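Local coordinates for UPF0098 protein YbcL (Escherichia coli, PDB 1FUX), which is of unknown function but belongs to the phosphatidylethanolamine-binding protein family, resembles the mammalian Raf kinase inhibitor protein, and forms a periplasmic homodimer, at residues A[3-7]-A[153-157]; A[21-27]-A[107-111]; A[131-135]-A[146-150]; A[68-72]-A[90-94]; A[30-34]-A[103-108]. One frame throughout, in Å; residues are numbered along the deposited sequence.

Contact 1: residues A[3-7]-A[153-157]; sequences FQVTS and ATAEI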
loop_
_atom_site.group_PDB
_atom_site.type_symbol
_atom_site.label_atom_id
_atom_site.label_comp_id
_atom_site.label_asym_id
_atom_site.label_seq_id
_atom_site.Cartn_x
_atom_site.Cartn_y
_atom_site.Cartn_z
ATOM N N PHE A 3 -7.076 -17.881 19.907
ATOM C CA PHE A 3 -6.639 -18.177 18.510
ATOM C C PHE A 3 -5.136 -18.130 18.384
ATOM O O PHE A 3 -4.499 -17.164 18.810
ATOM C CB PHE A 3 -7.328 -17.304 17.500
ATOM C CG PHE A 3 -7.171 -17.595 16.038
ATOM C CD1 PHE A 3 -7.474 -18.831 15.486
ATOM C CD2 PHE A 3 -6.707 -16.610 15.179
ATOM C CE1 PHE A 3 -7.387 -19.104 14.142
ATOM C CE2 PHE A 3 -6.609 -16.870 13.825
ATOM C CZ PHE A 3 -6.936 -18.101 13.281
ATOM N N GLN A 4 -4.481 -19.189 17.868
ATOM C CA GLN A 4 -3.037 -19.253 17.854
ATOM C C GLN A 4 -2.484 -19.750 16.495
ATOM O O GLN A 4 -3.277 -20.311 15.772
ATOM C CB GLN A 4 -2.527 -20.223 18.948
ATOM C CG GLN A 4 -2.716 -19.812 20.398
ATOM C CD GLN A 4 -2.990 -20.998 21.321
ATOM O OE1 GLN A 4 -2.140 -21.862 21.425
ATOM N NE2 GLN A 4 -4.159 -21.023 21.946
ATOM N N VAL A 5 -1.256 -19.457 16.225
ATOM C CA VAL A 5 -0.587 -19.892 14.973
ATOM C C VAL A 5 0.843 -20.258 15.311
ATOM O O VAL A 5 1.506 -19.664 16.169
ATOM C CB VAL A 5 -0.645 -18.858 13.842
ATOM C CG1 VAL A 5 0.009 -17.559 14.222
ATOM C CG2 VAL A 5 -0.008 -19.416 12.550
ATOM N N THR A 6 1.382 -21.297 14.640
ATOM C CA THR A 6 2.742 -21.735 14.801
ATOM C C THR A 6 3.414 -21.922 13.413
ATOM O O THR A 6 2.679 -21.950 12.434
ATOM C CB THR A 6 2.854 -23.123 15.477
ATOM O OG1 THR A 6 2.182 -24.123 14.696
ATOM C CG2 THR A 6 2.181 -23.071 16.843
ATOM N N SER A 7 4.725 -22.084 13.427
ATOM C CA SER A 7 5.424 -22.314 12.160
ATOM C C SER A 7 6.672 -23.158 12.453
ATOM O O SER A 7 7.399 -22.969 13.418
ATOM C CB SER A 7 5.833 -21.038 11.400
ATOM O OG SER A 7 6.730 -21.408 10.329
ATOM N N ALA A 153 -10.965 -12.974 15.032
ATOM C CA ALA A 153 -9.761 -13.013 15.818
ATOM C C ALA A 153 -8.498 -13.082 14.961
ATOM O O ALA A 153 -8.614 -13.419 13.771
ATOM C CB ALA A 153 -9.744 -14.258 16.724
ATOM N N THR A 154 -7.335 -12.759 15.503
ATOM C CA THR A 154 -6.100 -12.885 14.730
ATOM C C THR A 154 -4.999 -13.430 15.627
ATOM O O THR A 154 -4.969 -13.334 16.880
ATOM C CB THR A 154 -5.629 -11.580 14.026
ATOM O OG1 THR A 154 -5.216 -10.655 15.036
ATOM C CG2 THR A 154 -6.706 -10.964 13.139
ATOM N N ALA A 155 -3.991 -14.076 15.003
ATOM C CA ALA A 155 -2.820 -14.530 15.690
ATOM C C ALA A 155 -1.606 -14.220 14.786
ATOM O O ALA A 155 -1.761 -14.332 13.566
ATOM C CB ALA A 155 -2.821 -16.035 15.959
ATOM N N GLU A 156 -0.487 -13.928 15.370
ATOM C CA GLU A 156 0.642 -13.575 14.493
ATOM C C GLU A 156 1.988 -13.999 15.018
ATOM O O GLU A 156 2.214 -14.290 16.204
ATOM C CB GLU A 156 0.531 -12.046 14.277
ATOM C CG GLU A 156 0.930 -11.238 15.476
ATOM C CD GLU A 156 0.470 -9.793 15.452
ATOM O OE1 GLU A 156 1.295 -8.882 15.246
ATOM O OE2 GLU A 156 -0.744 -9.568 15.666
ATOM N N ILE A 157 2.928 -14.179 14.081
ATOM C CA ILE A 157 4.326 -14.437 14.379
ATOM C C ILE A 157 5.151 -13.303 13.764
ATOM O O ILE A 157 4.854 -12.971 12.622
ATOM C CB ILE A 157 4.880 -15.746 13.759
ATOM C CG1 ILE A 157 3.882 -16.844 14.175
ATOM C CG2 ILE A 157 6.281 -16.015 14.273
ATOM C CD1 ILE A 157 3.932 -18.070 13.291
HETATM O O HOH W 1 -5.225 -14.568 19.195
#
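Phe3 begins the contact by bringing the edge of its ring up to the backbone of 153-157. Its CG stands anti to the backbone N (chi1 -171°), which carries ring atom CD2 to 3.6 Å from Thr154 C; the carbons of Thr154 meet the ring edge near its plane. CB of Phe3 rests against CB of Ala153. No direct hydrogen bond joins the segments, but water 1 donates to Phe3 O at 2.7 Å and to Thr154 O at 2.6 Å, bridging the two carbonyls. Cutting Phe3 back to an alanine is likely to open a gap beside the Thr154-Ala155 peptide and strip Ala153 and Ala155 of part of their apolar cover. Among CA atoms, those of Gln4 and Ala155 are nearest, 5.2 Å apart. Val5 then sends CG1 toward 153-157, 3.7 Å from Ala155 CB and 3.9 Å from Ile157 CG1. Beyond it, CD1 of Ile157 meets Ser7 CB at 4.0 Å, while OG of Ser7 is hydrogen-bonded to Ser35 O and to the backbone N of Glu9 and Ile10. Strand 4-6 and the 153-157 part of strand 151-161 run 27° from parallel, in different antiparallel sheets: 4-6 is hydrogen-bonded to strand 36-39, 153-157 to strand 118-127. Leu36 of the one partner and Val124 of the other add to the apolar layer between the sheets.

Contact 2: residues A[21-27]-A[107-111]; sequences VFSGFGC and GGACP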
loop_
_atom_site.group_PDB
_atom_site.type_symbol
_atom_site.label_atom_id
_atom_site.label_comp_id
_atom_site.label_asym_id
_atom_site.label_seq_id
_atom_site.Cartn_x
_atom_site.Cartn_y
_atom_site.Cartn_z
ATOM N N VAL A 21 13.611 -14.725 2.048
ATOM C CA VAL A 21 14.111 -13.404 1.609
ATOM C C VAL A 21 13.780 -13.282 0.122
ATOM O O VAL A 21 13.662 -14.310 -0.585
ATOM C CB VAL A 21 15.623 -13.364 1.882
ATOM C CG1 VAL A 21 16.402 -12.204 1.252
ATOM C CG2 VAL A 21 15.834 -13.344 3.383
ATOM N N PHE A 22 13.388 -12.083 -0.286
ATOM C CA PHE A 22 12.904 -11.864 -1.657
ATOM C C PHE A 22 13.995 -12.163 -2.686
ATOM O O PHE A 22 15.177 -12.210 -2.374
ATOM C CB PHE A 22 12.509 -10.376 -1.747
ATOM C CG PHE A 22 11.812 -9.958 -3.003
ATOM C CD1 PHE A 22 10.706 -10.621 -3.456
ATOM C CD2 PHE A 22 12.346 -8.935 -3.799
ATOM C CE1 PHE A 22 10.036 -10.283 -4.622
ATOM C CE2 PHE A 22 11.717 -8.588 -4.999
ATOM C CZ PHE A 22 10.583 -9.270 -5.398
ATOM N N SER A 23 13.582 -12.364 -3.934
ATOM C CA SER A 23 14.573 -12.564 -5.013
ATOM C C SER A 23 14.315 -11.409 -5.982
ATOM O O SER A 23 13.318 -11.414 -6.683
ATOM C CB SER A 23 14.392 -13.928 -5.648
ATOM O OG SER A 23 15.219 -14.049 -6.811
ATOM N N GLY A 24 15.114 -10.365 -5.959
ATOM C CA GLY A 24 14.887 -9.141 -6.709
ATOM C C GLY A 24 15.257 -7.947 -5.809
ATOM O O GLY A 24 15.510 -8.083 -4.621
ATOM N N PHE A 25 15.390 -6.766 -6.393
ATOM C CA PHE A 25 15.848 -5.553 -5.724
ATOM C C PHE A 25 17.199 -5.751 -5.055
ATOM O O PHE A 25 17.455 -5.320 -3.920
ATOM C CB PHE A 25 14.749 -5.149 -4.745
ATOM C CG PHE A 25 13.375 -4.819 -5.233
ATOM C CD1 PHE A 25 12.890 -5.124 -6.497
ATOM C CD2 PHE A 25 12.480 -4.209 -4.363
ATOM C CE1 PHE A 25 11.610 -4.795 -6.892
ATOM C CE2 PHE A 25 11.194 -3.865 -4.741
ATOM C CZ PHE A 25 10.752 -4.155 -6.010
ATOM N N GLY A 26 18.112 -6.532 -5.626
ATOM C CA GLY A 26 19.399 -6.806 -5.016
ATOM C C GLY A 26 19.400 -7.807 -3.881
ATOM O O GLY A 26 20.399 -7.945 -3.176
ATOM N N CYS A 27 18.298 -8.488 -3.642
ATOM C CA CYS A 27 18.165 -9.523 -2.623
ATOM C C CYS A 27 18.209 -10.839 -3.375
ATOM O O CYS A 27 17.669 -10.905 -4.479
ATOM C CB CYS A 27 16.881 -9.347 -1.818
ATOM S SG CYS A 27 17.002 -8.059 -0.554
ATOM N N GLY A 107 5.978 -12.371 -1.369
ATOM C CA GLY A 107 7.272 -11.762 -1.715
ATOM C C GLY A 107 8.023 -11.593 -0.388
ATOM O O GLY A 107 7.451 -11.096 0.593
ATOM N N GLY A 108 9.263 -12.103 -0.307
ATOM C CA GLY A 108 9.973 -12.116 0.970
ATOM C C GLY A 108 10.586 -10.808 1.419
ATOM O O GLY A 108 10.270 -9.751 0.902
ATOM N N ALA A 109 11.390 -10.875 2.474
ATOM C CA ALA A 109 11.958 -9.666 3.042
ATOM C C ALA A 109 13.020 -9.087 2.111
ATOM O O ALA A 109 13.773 -9.854 1.537
ATOM C CB ALA A 109 12.567 -10.016 4.406
ATOM N N CYS A 110 13.184 -7.781 2.165
ATOM C CA CYS A 110 14.294 -7.177 1.418
ATOM C C CYS A 110 14.500 -5.761 1.930
ATOM O O CYS A 110 14.178 -4.800 1.256
ATOM C CB CYS A 110 14.040 -7.285 -0.090
ATOM S SG CYS A 110 15.492 -6.740 -1.044
ATOM N N PRO A 111 14.973 -5.630 3.174
ATOM C CA PRO A 111 15.221 -4.345 3.799
ATOM C C PRO A 111 16.448 -3.650 3.255
ATOM O O PRO A 111 17.348 -4.299 2.721
ATOM C CB PRO A 111 15.430 -4.731 5.275
ATOM C CG PRO A 111 16.079 -6.070 5.203
ATOM C CD PRO A 111 15.406 -6.764 4.028
#
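Phe22 and Ala109 join a tight beta hairpin, closed by a type I' turn from Gly24 to Cys27, to the long loop holding 107-111. Phe22 N donates to Ala109 O at 2.9 Å with an almost straight bond (171°), although the donor sits above the carbonyl plane. From there the Phe22 side chain can be traced outward. Its CB lies 3.5 Å from Gly108 O and 3.8 Å from Cys110 CB, touching both the loop backbone and the side chain of the bridged cysteine. With CG anti to the backbone N (chi1 -172°), the ring swings back along the glycines: CD1 approaches Gly108 N, at the ring edge, and Gly107 CA at 4.0 Å. Farther out, CE1 packs by Tyr103, and CE2 stands over one face of the Phe25 ring, offset toward its rim. Phe101 stacks on Phe22 and meets Phe25 edge-to-face, so the hairpin and its surroundings share an aromatic cluster. Gly108 can come so close to the 21-22 backbone because it has no CB; one would run into Phe22 N and Val21 C. Across the hairpin turn, Gly24 N donates to Cys27 O and Cys27 N to Gly24 O, each at 3.0 Å, which fixes the strand that presents Cys27. There the link becomes covalent: Cys27 SG is 2.1 Å from Cys110 SG, and the disulfide torsion is 92°.

Contact 3: residues A[131-135]-A[146-150]; sequences KIPVD and MLNAN
Ile132 and Met146 form the heart of an apolar contact between helix 140-148 and the loop preceding it, where Pro133 centres an inverse gamma turn. The tight side faces strand 63-72, whose Val69 touches Ile132, Val134 and Leu147 alike. Ile132 CG1 is tucked between its backbone N and carbonyl carbon (chi1 48°), which places CD1 3.7 Å from Met146 CB and 3.9 Å from Leu147 CD2; the Ile132 and Leu147 side chains cross at about a right angle. The outer side is looser: exposed Pro133 merely leans its CD on the selenium of Met146, a selenomethionine, at 3.9 Å. Asn148 faces elsewhere and packs on Pro58 of the second subunit. Asn150 folds back on its own segment, its ND2 donating to Met146 O at 2.6 Å, almost straight (172°) and within both the carbonyl plane and its own amide plane, while the same nitrogen passes Ile132 CG2. A leucine in place of Asn150 would probably leave Met146 O without this amide donor and the side chain at this position no longer pinned. Met146 bends at its last torsion (chi3 -64°), and its CE ends 3.6 Å from Val134 CG1.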
loop_
_atom_site.group_PDB
_atom_site.type_symbol
_atom_site.label_atom_id
_atom_site.label_comp_id
_atom_site.label_asym_id
_atom_site.label_seq_id
_atom_site.Cartn_x
_atom_site.Cartn_y
_atom_site.Cartn_z
ATOM N N LYS A 131 -16.656 -15.749 1.894
ATOM C CA LYS A 131 -15.934 -15.251 0.736
ATOM C C LYS A 131 -15.868 -13.722 0.735
ATOM O O LYS A 131 -16.916 -13.117 0.950
ATOM C CB LYS A 131 -16.602 -15.600 -0.589
ATOM C CG LYS A 131 -16.472 -16.993 -1.154
ATOM C CD LYS A 131 -15.096 -17.362 -1.662
ATOM C CE LYS A 131 -15.099 -18.836 -2.078
ATOM N NZ LYS A 131 -14.024 -19.169 -3.042
ATOM N N ILE A 132 -14.698 -13.195 0.427
ATOM C CA ILE A 132 -14.579 -11.733 0.294
ATOM C C ILE A 132 -14.134 -11.522 -1.146
ATOM O O ILE A 132 -13.479 -12.424 -1.671
ATOM C CB ILE A 132 -13.686 -11.061 1.329
ATOM C CG1 ILE A 132 -12.304 -11.700 1.566
ATOM C CG2 ILE A 132 -14.427 -10.964 2.668
ATOM C CD1 ILE A 132 -11.325 -10.576 1.969
ATOM N N PRO A 133 -14.646 -10.529 -1.851
ATOM C CA PRO A 133 -14.371 -10.322 -3.245
ATOM C C PRO A 133 -12.944 -9.851 -3.502
ATOM O O PRO A 133 -12.745 -8.657 -3.649
ATOM C CB PRO A 133 -15.378 -9.275 -3.702
ATOM C CG PRO A 133 -15.658 -8.504 -2.454
ATOM C CD PRO A 133 -15.596 -9.500 -1.323
ATOM N N VAL A 134 -11.963 -10.732 -3.474
ATOM C CA VAL A 134 -10.598 -10.310 -3.761
ATOM C C VAL A 134 -10.131 -11.063 -5.005
ATOM O O VAL A 134 -10.604 -12.160 -5.329
ATOM C CB VAL A 134 -9.580 -10.290 -2.640
ATOM C CG1 VAL A 134 -10.144 -10.520 -1.258
ATOM C CG2 VAL A 134 -8.264 -11.005 -2.864
ATOM N N ASP A 135 -9.274 -10.363 -5.744
ATOM C CA ASP A 135 -8.706 -10.993 -6.931
ATOM C C ASP A 135 -7.237 -10.626 -7.001
ATOM O O ASP A 135 -6.696 -9.954 -6.098
ATOM C CB ASP A 135 -9.526 -10.698 -8.163
ATOM C CG ASP A 135 -9.639 -9.236 -8.532
ATOM O OD1 ASP A 135 -8.744 -8.417 -8.230
ATOM O OD2 ASP A 135 -10.682 -8.936 -9.185
HETATM N N MSE A 146 -11.185 -5.146 3.905
HETATM C CA MSE A 146 -12.124 -6.239 4.075
HETATM C C MSE A 146 -11.832 -7.185 5.219
HETATM O O MSE A 146 -12.849 -7.731 5.708
HETATM C CB MSE A 146 -12.283 -7.056 2.785
HETATM C CG MSE A 146 -12.864 -6.217 1.663
HETATM SE SE MSE A 146 -12.831 -7.088 -0.027
HETATM C CE MSE A 146 -11.079 -7.224 -0.259
ATOM N N LEU A 147 -10.591 -7.463 5.563
ATOM C CA LEU A 147 -10.309 -8.350 6.689
ATOM C C LEU A 147 -10.676 -7.686 8.008
ATOM O O LEU A 147 -11.261 -8.285 8.933
ATOM C CB LEU A 147 -8.814 -8.720 6.724
ATOM C CG LEU A 147 -8.336 -9.470 5.454
ATOM C CD1 LEU A 147 -6.870 -9.873 5.561
ATOM C CD2 LEU A 147 -9.189 -10.707 5.260
ATOM N N ASN A 148 -10.315 -6.389 8.143
ATOM C CA ASN A 148 -10.656 -5.753 9.430
ATOM C C ASN A 148 -12.165 -5.704 9.621
ATOM O O ASN A 148 -12.576 -5.782 10.779
ATOM C CB ASN A 148 -10.080 -4.365 9.597
ATOM C CG ASN A 148 -8.639 -4.384 10.025
ATOM O OD1 ASN A 148 -8.146 -5.008 10.979
ATOM N ND2 ASN A 148 -7.891 -3.596 9.269
ATOM N N ALA A 149 -12.972 -5.547 8.604
ATOM C CA ALA A 149 -14.423 -5.534 8.658
ATOM C C ALA A 149 -15.037 -6.898 8.953
ATOM O O ALA A 149 -16.203 -7.024 9.344
ATOM C CB ALA A 149 -14.971 -5.073 7.295
ATOM N N ASN A 150 -14.292 -7.974 8.700
ATOM C CA ASN A 150 -14.827 -9.333 8.908
ATOM C C ASN A 150 -14.075 -10.098 9.964
ATOM O O ASN A 150 -14.334 -11.297 10.207
ATOM C CB ASN A 150 -14.791 -10.050 7.553
ATOM C CG ASN A 150 -15.762 -9.432 6.572
ATOM O OD1 ASN A 150 -16.957 -9.725 6.616
ATOM N ND2 ASN A 150 -15.342 -8.558 5.679
#

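Contact 4: residues A[68-72]-A[90-94]; sequences VVNIP and LPTGA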
loop_
_atom_site.group_PDB
_atom_site.type_symbol
_atom_site.label_atom_id
_atom_site.label_comp_id
_atom_site.label_asym_id
_atom_site.label_seq_id
_atom_site.Cartn_x
_atom_site.Cartn_y
_atom_site.Cartn_z
ATOM N N VAL A 68 -3.475 -13.597 1.414
ATOM C CA VAL A 68 -4.156 -14.783 0.908
ATOM C C VAL A 68 -5.528 -14.816 1.639
ATOM O O VAL A 68 -5.473 -14.678 2.852
ATOM C CB VAL A 68 -3.627 -16.154 1.391
ATOM C CG1 VAL A 68 -4.318 -17.287 0.605
ATOM C CG2 VAL A 68 -2.150 -16.254 1.320
ATOM N N VAL A 69 -6.601 -14.939 0.884
ATOM C CA VAL A 69 -7.885 -14.922 1.596
ATOM C C VAL A 69 -8.701 -16.089 1.056
ATOM O O VAL A 69 -8.283 -16.791 0.119
ATOM C CB VAL A 69 -8.666 -13.617 1.449
ATOM C CG1 VAL A 69 -7.868 -12.371 1.885
ATOM C CG2 VAL A 69 -9.099 -13.378 0.014
ATOM N N ASN A 70 -9.897 -16.235 1.662
ATOM C CA ASN A 70 -10.831 -17.276 1.214
ATOM C C ASN A 70 -10.240 -18.664 1.441
ATOM O O ASN A 70 -10.555 -19.634 0.724
ATOM C CB ASN A 70 -11.332 -17.036 -0.196
ATOM C CG ASN A 70 -12.090 -15.729 -0.448
ATOM O OD1 ASN A 70 -12.500 -15.084 0.499
ATOM N ND2 ASN A 70 -12.288 -15.322 -1.691
ATOM N N ILE A 71 -9.467 -18.790 2.506
ATOM C CA ILE A 71 -9.006 -20.101 2.932
ATOM C C ILE A 71 -10.257 -20.745 3.567
ATOM O O ILE A 71 -10.847 -20.198 4.504
ATOM C CB ILE A 71 -7.818 -20.056 3.853
ATOM C CG1 ILE A 71 -6.595 -19.390 3.155
ATOM C CG2 ILE A 71 -7.461 -21.484 4.253
ATOM C CD1 ILE A 71 -5.565 -18.940 4.180
ATOM N N PRO A 72 -10.676 -21.879 3.024
ATOM C CA PRO A 72 -11.853 -22.563 3.565
ATOM C C PRO A 72 -11.720 -22.784 5.049
ATOM O O PRO A 72 -10.699 -23.094 5.663
ATOM C CB PRO A 72 -11.947 -23.876 2.789
ATOM C CG PRO A 72 -11.116 -23.684 1.585
ATOM C CD PRO A 72 -10.098 -22.589 1.878
ATOM N N LEU A 90 -1.382 -23.396 -3.643
ATOM C CA LEU A 90 -2.439 -22.761 -2.841
ATOM C C LEU A 90 -3.585 -23.743 -2.561
ATOM O O LEU A 90 -4.019 -24.418 -3.489
ATOM C CB LEU A 90 -3.059 -21.637 -3.624
ATOM C CG LEU A 90 -3.095 -20.156 -3.429
ATOM C CD1 LEU A 90 -4.291 -19.584 -4.202
ATOM C CD2 LEU A 90 -3.132 -19.687 -1.998
ATOM N N PRO A 91 -4.118 -23.738 -1.347
ATOM C CA PRO A 91 -5.254 -24.595 -1.018
ATOM C C PRO A 91 -6.423 -24.205 -1.894
ATOM O O PRO A 91 -6.630 -23.021 -2.223
ATOM C CB PRO A 91 -5.486 -24.372 0.468
ATOM C CG PRO A 91 -4.307 -23.640 0.991
ATOM C CD PRO A 91 -3.675 -22.928 -0.194
ATOM N N THR A 92 -7.201 -25.179 -2.370
ATOM C CA THR A 92 -8.311 -24.901 -3.264
ATOM C C THR A 92 -9.306 -23.982 -2.570
ATOM O O THR A 92 -9.532 -24.101 -1.378
ATOM C CB THR A 92 -8.988 -26.192 -3.784
ATOM O OG1 THR A 92 -9.758 -26.828 -2.760
ATOM C CG2 THR A 92 -7.883 -27.193 -4.131
ATOM N N GLY A 93 -9.778 -23.012 -3.315
ATOM C CA GLY A 93 -10.688 -21.985 -2.899
ATOM C C GLY A 93 -9.993 -20.678 -2.538
ATOM O O GLY A 93 -10.646 -19.630 -2.627
ATOM N N ALA A 94 -8.712 -20.727 -2.187
ATOM C CA ALA A 94 -8.058 -19.505 -1.668
ATOM C C ALA A 94 -7.624 -18.682 -2.848
ATOM O O ALA A 94 -7.599 -19.155 -3.996
ATOM C CB ALA A 94 -6.973 -19.871 -0.668
#
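Val69 O meets Ala94 closely: Ala94 CA gives it a CA-H...O contact at 3.3 Å, Ala94 CB lies at 3.4 Å, and the Val69 backbone is hydrogen-bonded to Val95 next along. Asn70 O takes a second CA-H...O contact from the same Ala94 CA, at 3.5 Å. The left-handed backbone angles of Asn70 (phi 64°, psi 34°) kink the strand, consistent with two successive carbonyls facing one carbon. Its amide points off to the side of the contact, where Asn70 OD1 accepts Ile132 N. Between the segments themselves no classical hydrogen bond forms, and the rest is apolar. Val68 CG1, anti to its backbone N, is shared by Leu90 CD2 at 3.7 Å and Ala94 CB at 3.9 Å; the Val68 and Leu90 side chains slide past each other in opposite directions. Ile71 CG1 reaches the same Ala94 methyl, and Pro72 lays CG 3.4 Å from Thr92 O at the more exposed end of the contact. Ala94 N donates to Pro91 O at 3.1 Å, closing a type II beta turn with Gly93 at its third position. That turn brings the chain alongside strand 63-72 just before 95-96, an edge strand of the larger antiparallel sheet.

Contact 5: residues A[30-34]-A[103-108]; sequences GNTSP and YAGFGG
Asn31 and Phe106 carry a buried contact, polar and aromatic, between the loop before strand 36-39 and the loop between strands 95-96 and 118-127. Asn31 uses both ends of its amide. OD1 accepts Gly108 N at 2.8 Å, nearly along the C=O axis, and ND2 donates to Tyr103 OH at 3.1 Å, the bond almost straight (174°) and close to the amide plane; that amide stands 86° from the tyrosine ring. Tyr103 OH in turn donates to Phe106 O at 2.7 Å. The hydroxyl thus takes one bond and gives one, which likely fixes its rotation, and the two bonds at opposite ends of the Asn31 amide probably hold it against flipping. Water 2 donates to Phe106 O and to Asn31 O, sitting at the edge of the Phe106 ring. Over one face of that ring lies Ser33 CA, 3.7 Å from the centroid and 8° off the normal, a CH-pi contact; Thr32 O approaches CE2 of Phe106 obliquely at 3.4 Å. Ser33 OG accepts a hydrogen bond from Gly83 N. Outside the pair, Phe122 of strand 118-127 packs on both Pro34 and Phe106, Asn31 is backbone-bonded to Val21, and Pro34 leads on to strand 36-39.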
loop_
_atom_site.group_PDB
_atom_site.type_symbol
_atom_site.label_atom_id
_atom_site.label_comp_id
_atom_site.label_asym_id
_atom_site.label_seq_id
_atom_site.Cartn_x
_atom_site.Cartn_y
_atom_site.Cartn_z
ATOM N N GLY A 30 15.367 -17.176 -1.424
ATOM C CA GLY A 30 14.543 -18.253 -1.938
ATOM C C GLY A 30 13.115 -17.820 -2.253
ATOM O O GLY A 30 12.366 -18.553 -2.900
ATOM N N ASN A 31 12.711 -16.657 -1.756
ATOM C CA ASN A 31 11.357 -16.124 -1.934
ATOM C C ASN A 31 10.248 -17.131 -1.723
ATOM O O ASN A 31 9.336 -17.301 -2.546
ATOM C CB ASN A 31 11.340 -15.425 -3.318
ATOM C CG ASN A 31 10.236 -14.391 -3.471
ATOM O OD1 ASN A 31 9.824 -13.742 -2.506
ATOM N ND2 ASN A 31 9.653 -14.225 -4.652
ATOM N N THR A 32 10.317 -17.910 -0.622
ATOM C CA THR A 32 9.323 -18.938 -0.339
ATOM C C THR A 32 8.545 -18.610 0.954
ATOM O O THR A 32 9.240 -18.254 1.885
ATOM C CB THR A 32 10.049 -20.281 -0.065
ATOM O OG1 THR A 32 10.698 -20.665 -1.309
ATOM C CG2 THR A 32 9.110 -21.421 0.270
ATOM N N SER A 33 7.240 -18.819 0.947
ATOM C CA SER A 33 6.469 -18.513 2.157
ATOM C C SER A 33 6.695 -19.637 3.161
ATOM O O SER A 33 6.798 -20.785 2.768
ATOM C CB SER A 33 4.998 -18.461 1.823
ATOM O OG SER A 33 4.477 -19.629 1.197
ATOM N N PRO A 34 6.830 -19.284 4.430
ATOM C CA PRO A 34 6.919 -20.326 5.467
ATOM C C PRO A 34 5.601 -21.004 5.748
ATOM O O PRO A 34 4.496 -20.470 5.536
ATOM C CB PRO A 34 7.400 -19.469 6.651
ATOM C CG PRO A 34 6.586 -18.212 6.471
ATOM C CD PRO A 34 6.786 -17.897 4.986
ATOM N N TYR A 103 2.872 -8.264 -7.523
ATOM C CA TYR A 103 2.323 -9.538 -7.980
ATOM C C TYR A 103 1.468 -10.204 -6.908
ATOM O O TYR A 103 1.590 -9.904 -5.715
ATOM C CB TYR A 103 3.363 -10.517 -8.522
ATOM C CG TYR A 103 4.423 -10.931 -7.536
ATOM C CD1 TYR A 103 4.184 -12.108 -6.826
ATOM C CD2 TYR A 103 5.609 -10.251 -7.311
ATOM C CE1 TYR A 103 5.129 -12.570 -5.926
ATOM C CE2 TYR A 103 6.578 -10.709 -6.434
ATOM C CZ TYR A 103 6.290 -11.881 -5.735
ATOM O OH TYR A 103 7.204 -12.371 -4.808
ATOM N N ALA A 104 0.632 -11.148 -7.375
ATOM C CA ALA A 104 -0.244 -11.892 -6.479
ATOM C C ALA A 104 0.457 -13.169 -5.976
ATOM O O ALA A 104 0.358 -14.217 -6.591
ATOM C CB ALA A 104 -1.500 -12.249 -7.277
ATOM N N GLY A 105 1.106 -13.074 -4.840
ATOM C CA GLY A 105 1.914 -14.211 -4.338
ATOM C C GLY A 105 2.752 -13.631 -3.214
ATOM O O GLY A 105 2.662 -12.417 -2.878
ATOM N N PHE A 106 3.440 -14.480 -2.496
ATOM C CA PHE A 106 4.311 -14.090 -1.401
ATOM C C PHE A 106 5.582 -13.500 -1.961
ATOM O O PHE A 106 6.194 -14.003 -2.883
ATOM C CB PHE A 106 4.770 -15.350 -0.611
ATOM C CG PHE A 106 5.841 -15.082 0.412
ATOM C CD1 PHE A 106 5.454 -14.558 1.669
ATOM C CD2 PHE A 106 7.174 -15.351 0.156
ATOM C CE1 PHE A 106 6.410 -14.360 2.658
ATOM C CE2 PHE A 106 8.118 -15.146 1.131
ATOM C CZ PHE A 106 7.739 -14.657 2.386
ATOM N N GLY A 107 5.978 -12.371 -1.369
ATOM C CA GLY A 107 7.272 -11.762 -1.715
ATOM C C GLY A 107 8.023 -11.593 -0.388
ATOM O O GLY A 107 7.451 -11.096 0.593
ATOM N N GLY A 108 9.263 -12.103 -0.307
ATOM C CA GLY A 108 9.973 -12.116 0.970
ATOM C C GLY A 108 10.586 -10.808 1.419
ATOM O O GLY A 108 10.270 -9.751 0.902
HETATM O O HOH W 2 6.718 -16.661 -3.532
#

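How the contacts relate
From the N terminus, contact 1 closes the widest loop, bringing the first strand (4-6) against strand 151-161, and the other four nest inside it. Contact 2 spans 21-27 to 107-111; contact 5 runs just within it from 30-34, and the two end on the same loop, sharing Gly107 and Gly108. Contact 4 is nested inside both, joining strand 63-72 to the loop before 95-96. Contact 3 follows in series, fastening the helix to its preceding loop, and touches contact 4 through Val134 against Val69. Contacts 2 and 5 gather the loops on one side of the chain's centre; contact 1 lies opposite, although Ser7 touches Pro34.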